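Local structure of Poly(A) RNA polymerase GLD2 (Rattus norvegicus, 6LBK) at residues Q238-K250 with Q303-R315. The protein probably adds successive AMP units from ATP to the 3' ends of selected cytoplasmic mRNAs and single nucleotides to certain microRNAs. The protein carries 1 engineered substitution. Numbering follows the deposited sequence.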
ATOM      1  N   GLN A 238      15.193  -4.203   0.788  1.00 59.17           N
ATOM      2  CA  GLN A 238      15.826  -4.859  -0.352  1.00 68.42           C
ATOM      3  C   GLN A 238      17.291  -4.498  -0.516  1.00 68.92           C
ATOM      4  O   GLN A 238      18.050  -5.277  -1.098  1.00 80.12           O
ATOM      5  CB  GLN A 238      15.075  -4.514  -1.635  1.00 70.75           C
ATOM      6  CG  GLN A 238      13.886  -5.408  -1.931  1.00 72.34           C
ATOM      7  CD  GLN A 238      13.127  -4.943  -3.156  1.00 74.97           C
ATOM      8  OE1 GLN A 238      13.077  -3.744  -3.441  1.00 65.29           O
ATOM      9  NE2 GLN A 238      12.554  -5.887  -3.904  1.00 81.19           N
ATOM     10  N   THR A 239      17.702  -3.347   0.001  1.00 67.13           N
ATOM     11  CA  THR A 239      19.031  -2.811  -0.236  1.00 72.23           C
ATOM     12  C   THR A 239      19.935  -2.827   0.998  1.00 77.11           C
ATOM     13  O   THR A 239      21.066  -2.326   0.932  1.00 81.55           O
ATOM     14  CB  THR A 239      18.874  -1.402  -0.796  1.00 65.10           C
ATOM     15  OG1 THR A 239      17.874  -0.729  -0.025  1.00 64.43           O
ATOM     16  CG2 THR A 239      18.441  -1.451  -2.251  1.00 68.23           C
ATOM     17  N   LEU A 240      19.511  -3.471   2.089  1.00 76.86           N
ATOM     18  CA  LEU A 240      20.367  -3.604   3.257  1.00 71.36           C
ATOM     19  C   LEU A 240      21.618  -4.385   2.885  1.00 86.54           C
ATOM     20  O   LEU A 240      21.601  -5.178   1.939  1.00 94.33           O
ATOM     21  CB  LEU A 240      19.637  -4.285   4.421  1.00 70.87           C
ATOM     22  CG  LEU A 240      18.594  -3.419   5.158  1.00 70.66           C
ATOM     23  CD1 LEU A 240      17.766  -4.198   6.207  1.00 61.28           C
ATOM     24  CD2 LEU A 240      19.264  -2.202   5.785  1.00 62.25           C
ATOM     25  N   PRO A 241      22.738  -4.120   3.579  1.00 94.51           N
ATOM     26  CA  PRO A 241      23.980  -4.873   3.321  1.00 97.57           C
ATOM     27  C   PRO A 241      23.809  -6.382   3.250  1.00105.72           C
ATOM     28  O   PRO A 241      24.329  -7.019   2.329  1.00122.63           O
ATOM     29  CB  PRO A 241      24.851  -4.459   4.512  1.00103.63           C
ATOM     30  CG  PRO A 241      24.383  -3.087   4.840  1.00 94.53           C
ATOM     31  CD  PRO A 241      22.919  -3.102   4.636  1.00 90.68           C
ATOM     32  N   GLU A 242      23.086  -6.970   4.199  1.00101.31           N
ATOM     33  CA  GLU A 242      22.663  -8.363   4.128  1.00108.42           C
ATOM     34  C   GLU A 242      21.149  -8.340   3.978  1.00104.88           C
ATOM     35  O   GLU A 242      20.426  -8.279   4.982  1.00 91.95           O
ATOM     36  CB  GLU A 242      23.089  -9.133   5.381  1.00117.23           C
ATOM     37  CG  GLU A 242      24.617  -9.194   5.567  1.00135.14           C
ATOM     38  CD  GLU A 242      25.077 -10.354   6.442  1.00150.46           C
ATOM     39  OE1 GLU A 242      24.265 -10.828   7.264  1.00151.66           O
ATOM     40  OE2 GLU A 242      26.234 -10.813   6.284  1.00158.80           O
ATOM     41  N   PRO A 243      20.622  -8.422   2.760  1.00110.87           N
ATOM     42  CA  PRO A 243      19.253  -7.945   2.514  1.00108.99           C
ATOM     43  C   PRO A 243      18.198  -8.846   3.133  1.00112.05           C
ATOM     44  O   PRO A 243      18.366 -10.060   3.243  1.00124.99           O
ATOM     45  CB  PRO A 243      19.157  -7.943   0.984  1.00112.59           C
ATOM     46  CG  PRO A 243      20.128  -8.996   0.561  1.00121.19           C
ATOM     47  CD  PRO A 243      21.227  -9.045   1.564  1.00121.52           C
ATOM     48  N   ILE A 244      17.095  -8.214   3.539  1.00101.22           N
ATOM     49  CA  ILE A 244      15.938  -8.910   4.098  1.00 93.54           C
ATOM     50  C   ILE A 244      14.910  -9.339   3.041  1.00 86.37           C
ATOM     51  O   ILE A 244      14.164 -10.308   3.269  1.00 87.23           O
ATOM     52  CB  ILE A 244      15.275  -8.000   5.159  1.00 79.53           C
ATOM     53  CG1 ILE A 244      16.074  -7.967   6.445  1.00 72.96           C
ATOM     54  CG2 ILE A 244      13.815  -8.353   5.429  1.00 81.13           C
ATOM     55  CD1 ILE A 244      15.480  -7.027   7.460  1.00 71.79           C
ATOM     56  N   LEU A 245      14.902  -8.709   1.864  1.00 76.01           N
ATOM     57  CA  LEU A 245      13.977  -9.110   0.806  1.00 82.59           C
ATOM     58  C   LEU A 245      14.728  -9.123  -0.522  1.00 93.82           C
ATOM     59  O   LEU A 245      15.546  -8.226  -0.792  1.00 98.48           O
ATOM     60  CB  LEU A 245      12.736  -8.194   0.709  1.00 67.57           C
ATOM     61  CG  LEU A 245      11.672  -8.324   1.818  1.00 60.78           C
ATOM     62  CD1 LEU A 245      10.476  -7.400   1.583  1.00 53.42           C
ATOM     63  CD2 LEU A 245      11.213  -9.791   2.041  1.00 64.22           C
ATOM     64  N   PRO A 246      14.482 -10.130  -1.362  1.00 97.15           N
ATOM     65  CA  PRO A 246      15.092 -10.148  -2.690  1.00 99.96           C
ATOM     66  C   PRO A 246      14.218  -9.377  -3.644  1.00 95.41           C
ATOM     67  O   PRO A 246      13.399  -8.564  -3.200  1.00 90.70           O
ATOM     68  CB  PRO A 246      15.121 -11.635  -3.031  1.00107.28           C
ATOM     69  CG  PRO A 246      13.863 -12.142  -2.405  1.00103.78           C
ATOM     70  CD  PRO A 246      13.661 -11.332  -1.134  1.00 99.37           C
ATOM     71  N   SER A 247      14.387  -9.598  -4.944  1.00 95.43           N
ATOM     72  CA  SER A 247      13.419  -9.133  -5.931  1.00 96.08           C
ATOM     73  C   SER A 247      12.551 -10.307  -6.360  1.00 98.51           C
ATOM     74  O   SER A 247      13.068 -11.287  -6.905  1.00115.07           O
ATOM     75  CB  SER A 247      14.096  -8.510  -7.145  1.00 92.96           C
ATOM     76  OG  SER A 247      13.120  -8.215  -8.136  1.00 84.31           O
ATOM     77  N   LEU A 248      11.243 -10.230  -6.083  1.00102.45           N
ATOM     78  CA  LEU A 248      10.356 -11.323  -6.479  1.00 96.10           C
ATOM     79  C   LEU A 248      10.223 -11.416  -7.999  1.00 95.20           C
ATOM     80  O   LEU A 248      10.160 -12.519  -8.551  1.00 98.16           O
ATOM     81  CB  LEU A 248       8.976 -11.159  -5.833  1.00 87.70           C
ATOM     82  CG  LEU A 248       8.794 -11.426  -4.337  1.00 80.75           C
ATOM     83  CD1 LEU A 248       7.410 -10.990  -3.894  1.00 73.08           C
ATOM     84  CD2 LEU A 248       9.038 -12.888  -3.997  1.00 82.06           C
ATOM     85  N   GLN A 249      10.183 -10.274  -8.692  1.00 95.77           N
ATOM     86  CA  GLN A 249       9.943 -10.272 -10.136  1.00 97.88           C
ATOM     87  C   GLN A 249      11.164 -10.727 -10.929  1.00110.70           C
ATOM     88  O   GLN A 249      11.026 -11.229 -12.052  1.00106.49           O
ATOM     89  CB  GLN A 249       9.503  -8.881 -10.580  1.00 88.65           C
ATOM     90  CG  GLN A 249       8.106  -8.536 -10.154  1.00 87.99           C
ATOM     91  CD  GLN A 249       7.780  -7.090 -10.405  1.00 83.87           C
ATOM     92  OE1 GLN A 249       8.197  -6.207  -9.661  1.00 76.21           O
ATOM     93  NE2 GLN A 249       7.035  -6.835 -11.469  1.00 86.85           N
ATOM     94  N   LYS A 250      12.364 -10.506 -10.397  1.00118.55           N
ATOM     95  CA  LYS A 250      13.564 -11.032 -11.032  1.00128.11           C
ATOM     96  C   LYS A 250      13.722 -12.535 -10.806  1.00126.26           C
ATOM     97  O   LYS A 250      14.111 -13.258 -11.732  1.00131.54           O
ATOM     98  CB  LYS A 250      14.791 -10.270 -10.537  1.00132.89           C
ATOM     99  CG  LYS A 250      14.871  -8.842 -11.046  1.00138.68           C
ATOM    100  CD  LYS A 250      16.100  -8.153 -10.491  1.00148.54           C
ATOM    101  CE  LYS A 250      16.438  -6.893 -11.265  1.00155.79           C
ATOM    102  NZ  LYS A 250      17.632  -6.216 -10.670  1.00159.31           N
ATOM    103  N   GLN A 303      17.710   9.952  -7.728  1.00108.61           N
ATOM    104  CA  GLN A 303      17.391   8.539  -7.870  1.00106.11           C
ATOM    105  C   GLN A 303      15.910   8.232  -7.691  1.00 87.43           C
ATOM    106  O   GLN A 303      15.138   8.993  -7.103  1.00 80.80           O
ATOM    107  CB  GLN A 303      18.213   7.658  -6.922  1.00113.15           C
ATOM    108  CG  GLN A 303      19.636   7.471  -7.411  1.00125.26           C
ATOM    109  CD  GLN A 303      20.305   6.286  -6.774  1.00128.95           C
ATOM    110  OE1 GLN A 303      20.083   5.997  -5.600  1.00122.42           O
ATOM    111  NE2 GLN A 303      21.148   5.595  -7.541  1.00136.85           N
ATOM    112  N   MET A 304      15.547   7.074  -8.227  1.00 89.84           N
ATOM    113  CA  MET A 304      14.206   6.523  -8.160  1.00 87.26           C
ATOM    114  C   MET A 304      14.303   5.119  -7.586  1.00 83.78           C
ATOM    115  O   MET A 304      15.278   4.389  -7.805  1.00 96.61           O
ATOM    116  CB  MET A 304      13.505   6.480  -9.524  1.00 84.86           C
ATOM    117  CG  MET A 304      13.896   5.303 -10.396  1.00 99.22           C
ATOM    118  SD  MET A 304      12.742   5.069 -11.770  1.00112.02           S
ATOM    119  CE  MET A 304      13.397   3.545 -12.449  1.00112.57           C
ATOM    120  N   ILE A 305      13.285   4.775  -6.826  1.00 73.11           N
ATOM    121  CA  ILE A 305      13.210   3.521  -6.087  1.00 72.48           C
ATOM    122  C   ILE A 305      12.519   2.460  -6.936  1.00 81.48           C
ATOM    123  O   ILE A 305      11.350   2.621  -7.321  1.00 81.62           O
ATOM    124  CB  ILE A 305      12.461   3.741  -4.768  1.00 69.90           C
ATOM    125  CG1 ILE A 305      13.406   4.403  -3.749  1.00 70.18           C
ATOM    126  CG2 ILE A 305      11.789   2.442  -4.276  1.00 65.12           C
ATOM    127  CD1 ILE A 305      12.680   5.305  -2.776  1.00 73.85           C
ATOM    128  N   SER A 306      13.230   1.368  -7.234  1.00 80.59           N
ATOM    129  CA  SER A 306      12.707   0.308  -8.087  1.00 73.81           C
ATOM    130  C   SER A 306      12.665  -0.984  -7.269  1.00 85.88           C
ATOM    131  O   SER A 306      13.697  -1.650  -7.096  1.00 93.33           O
ATOM    132  CB  SER A 306      13.544   0.147  -9.331  1.00 78.15           C
ATOM    133  OG  SER A 306      13.157  -1.028 -10.012  1.00 79.16           O
ATOM    134  N   VAL A 307      11.480  -1.300  -6.720  1.00 78.14           N
ATOM    135  CA  VAL A 307      11.273  -2.610  -6.108  1.00 70.90           C
ATOM    136  C   VAL A 307      11.381  -3.715  -7.161  1.00 84.54           C
ATOM    137  O   VAL A 307      11.786  -4.842  -6.847  1.00 89.50           O
ATOM    138  CB  VAL A 307       9.925  -2.658  -5.359  1.00 74.71           C
ATOM    139  CG1 VAL A 307       9.545  -4.098  -5.014  1.00 78.23           C
ATOM    140  CG2 VAL A 307       9.966  -1.799  -4.065  1.00 69.61           C
ATOM    141  N   ARG A 308      11.003  -3.431  -8.416  1.00 79.79           N
ATOM    142  CA  ARG A 308      11.151  -4.449  -9.451  1.00 80.75           C
ATOM    143  C   ARG A 308      12.612  -4.841  -9.616  1.00 92.68           C
ATOM    144  O   ARG A 308      12.928  -6.016  -9.839  1.00100.34           O
ATOM    145  CB  ARG A 308      10.578  -3.961 -10.789  1.00 77.56           C
ATOM    146  CG  ARG A 308      10.725  -4.970 -11.942  1.00 81.46           C
ATOM    147  CD  ARG A 308      10.215  -4.437 -13.286  1.00 84.93           C
ATOM    148  NE  ARG A 308      11.318  -4.280 -14.233  1.00113.91           N
ATOM    149  CZ  ARG A 308      11.859  -5.275 -14.942  1.00116.94           C
ATOM    150  NH1 ARG A 308      12.864  -5.036 -15.775  1.00116.30           N
ATOM    151  NH2 ARG A 308      11.396  -6.514 -14.820  1.00119.23           N
ATOM    152  N   GLU A 309      13.522  -3.880  -9.494  1.00 91.64           N
ATOM    153  CA  GLU A 309      14.935  -4.190  -9.646  1.00 90.95           C
ATOM    154  C   GLU A 309      15.615  -4.496  -8.320  1.00 83.25           C
ATOM    155  O   GLU A 309      16.741  -4.999  -8.332  1.00 85.35           O
ATOM    156  CB  GLU A 309      15.644  -3.015 -10.314  1.00 90.37           C
ATOM    157  CG  GLU A 309      15.282  -2.854 -11.758  1.00 99.59           C
ATOM    158  CD  GLU A 309      15.811  -1.568 -12.328  1.00111.44           C
ATOM    159  OE1 GLU A 309      17.044  -1.428 -12.459  1.00116.44           O
ATOM    160  OE2 GLU A 309      14.984  -0.672 -12.599  1.00114.39           O
ATOM    161  N   ALA A 310      14.913  -4.284  -7.199  1.00 75.97           N
ATOM    162  CA  ALA A 310      15.477  -4.357  -5.847  1.00 83.79           C
ATOM    163  C   ALA A 310      16.683  -3.420  -5.720  1.00 90.54           C
ATOM    164  O   ALA A 310      17.685  -3.728  -5.061  1.00 86.20           O
ATOM    165  CB  ALA A 310      15.841  -5.792  -5.465  1.00 96.21           C
ATOM    166  N   LYS A 311      16.575  -2.255  -6.367  1.00 91.84           N
ATOM    167  CA  LYS A 311      17.707  -1.345  -6.473  1.00 89.89           C
ATOM    168  C   LYS A 311      17.208   0.092  -6.435  1.00 96.02           C
ATOM    169  O   LYS A 311      16.023   0.387  -6.686  1.00 84.68           O
ATOM    170  CB  LYS A 311      18.500  -1.585  -7.767  1.00 90.14           C
ATOM    171  CG  LYS A 311      19.284  -2.892  -7.787  1.00 96.14           C
ATOM    172  CD  LYS A 311      20.037  -3.106  -9.100  1.00102.97           C
ATOM    173  CE  LYS A 311      20.942  -4.323  -8.993  1.00106.12           C
ATOM    174  NZ  LYS A 311      21.659  -4.618 -10.248  1.00111.16           N
ATOM    175  N   ALA A 312      18.137   0.979  -6.112  1.00100.17           N
ATOM    176  CA  ALA A 312      18.006   2.390  -6.426  1.00101.56           C
ATOM    177  C   ALA A 312      18.624   2.634  -7.798  1.00 97.22           C
ATOM    178  O   ALA A 312      19.739   2.181  -8.071  1.00100.41           O
ATOM    179  CB  ALA A 312      18.675   3.246  -5.354  1.00102.07           C
ATOM    180  N   ILE A 313      17.887   3.316  -8.668  1.00104.22           N
ATOM    181  CA  ILE A 313      18.311   3.529 -10.047  1.00114.20           C
ATOM    182  C   ILE A 313      18.441   5.038 -10.224  1.00114.20           C
ATOM    183  O   ILE A 313      17.785   5.785  -9.488  1.00121.39           O
ATOM    184  CB  ILE A 313      17.285   2.899 -11.012  1.00122.60           C
ATOM    185  CG1 ILE A 313      17.146   1.396 -10.737  1.00118.40           C
ATOM    186  CG2 ILE A 313      17.597   3.168 -12.488  1.00133.88           C
ATOM    187  CD1 ILE A 313      18.462   0.657 -10.686  1.00120.77           C
ATOM    188  N   PRO A 314      19.274   5.543 -11.135  1.00112.02           N
ATOM    189  CA  PRO A 314      19.281   6.988 -11.396  1.00107.79           C
ATOM    190  C   PRO A 314      17.999   7.415 -12.087  1.00111.80           C
ATOM    191  O   PRO A 314      17.395   6.653 -12.848  1.00108.72           O
ATOM    192  CB  PRO A 314      20.489   7.176 -12.318  1.00107.22           C
ATOM    193  CG  PRO A 314      20.691   5.826 -12.929  1.00108.71           C
ATOM    194  CD  PRO A 314      20.408   4.885 -11.807  1.00111.12           C
ATOM    195  N   ARG A 315      17.579   8.645 -11.800  1.00113.69           N
ATOM    196  CA  ARG A 315      16.360   9.169 -12.411  1.00117.17           C
ATOM    197  C   ARG A 315      16.469   9.180 -13.933  1.00120.11           C
ATOM    198  O   ARG A 315      17.450   9.706 -14.481  1.00120.14           O
ATOM    199  CB  ARG A 315      16.054  10.585 -11.923  1.00113.91           C
ATOM    200  CG  ARG A 315      15.464  10.703 -10.543  1.00101.72           C
ATOM    201  CD  ARG A 315      15.294  12.168 -10.241  1.00 98.26           C
ATOM    202  NE  ARG A 315      14.403  12.434  -9.128  1.00 93.62           N
ATOM    203  CZ  ARG A 315      13.990  13.656  -8.805  1.00103.47           C
ATOM    204  NH1 ARG A 315      14.404  14.703  -9.513  1.00111.27           N
ATOM    205  NH2 ARG A 315      13.170  13.835  -7.779  1.00 98.72           N
TER
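Gln238, near the C-terminal end of helix 226-239, lays its side-chain amide against the hairpin turn 307-310 of the PAP-associated region. Gln238 NE2 donates to Val307 O (3.2 Å) on a lone pair in the carbonyl plane. Gln238 NE2 also donates to Pro246 O (2.9 Å), so both bonds hold the amide against rotation and tie the end of the helix to the following loop as well as to the turn. The Ala310 methyl wedges between this amide and Ser247, with CB 3.6 Å from both Gln238 NE2 and Ser247 CB. Tyr193 of helix 182-194 touches both Gln238 and Val307 on this more buried side.

With its hydroxyl anti to the backbone N (chi1 173°), Ser247 gives OG to Arg308 O at 2.8 Å, approaching from above the carbonyl plane. OG also weakly accepts from Lys250 N, as the N-cap of helix 248-251. Beside it Gln249 OE1 rests 3.4 Å from Arg308 CA; the two side chains cross nearly at right angles.

The solvent side is looser. Lys250 stretches out fully extended along the turn and brings NZ to Glu309 O at 2.8 Å, whereas the Glu309 carboxylate stays 5.1 Å away at OE1. Lys311 NZ stands 4.4 Å from Lys250 NZ, a proximity that probably costs some energy. Within the hairpin, Ala310 and Lys311 face Ser306 in a G1 beta bulge. Three successive turn carbonyls, those of Val307, Arg308 and Glu309, thus accept from an amide, a hydroxyl and an ammonium group: the polar grip on the hairpin turn falls on main-chain carbonyls, while the Ala310 methyl adds apolar packing.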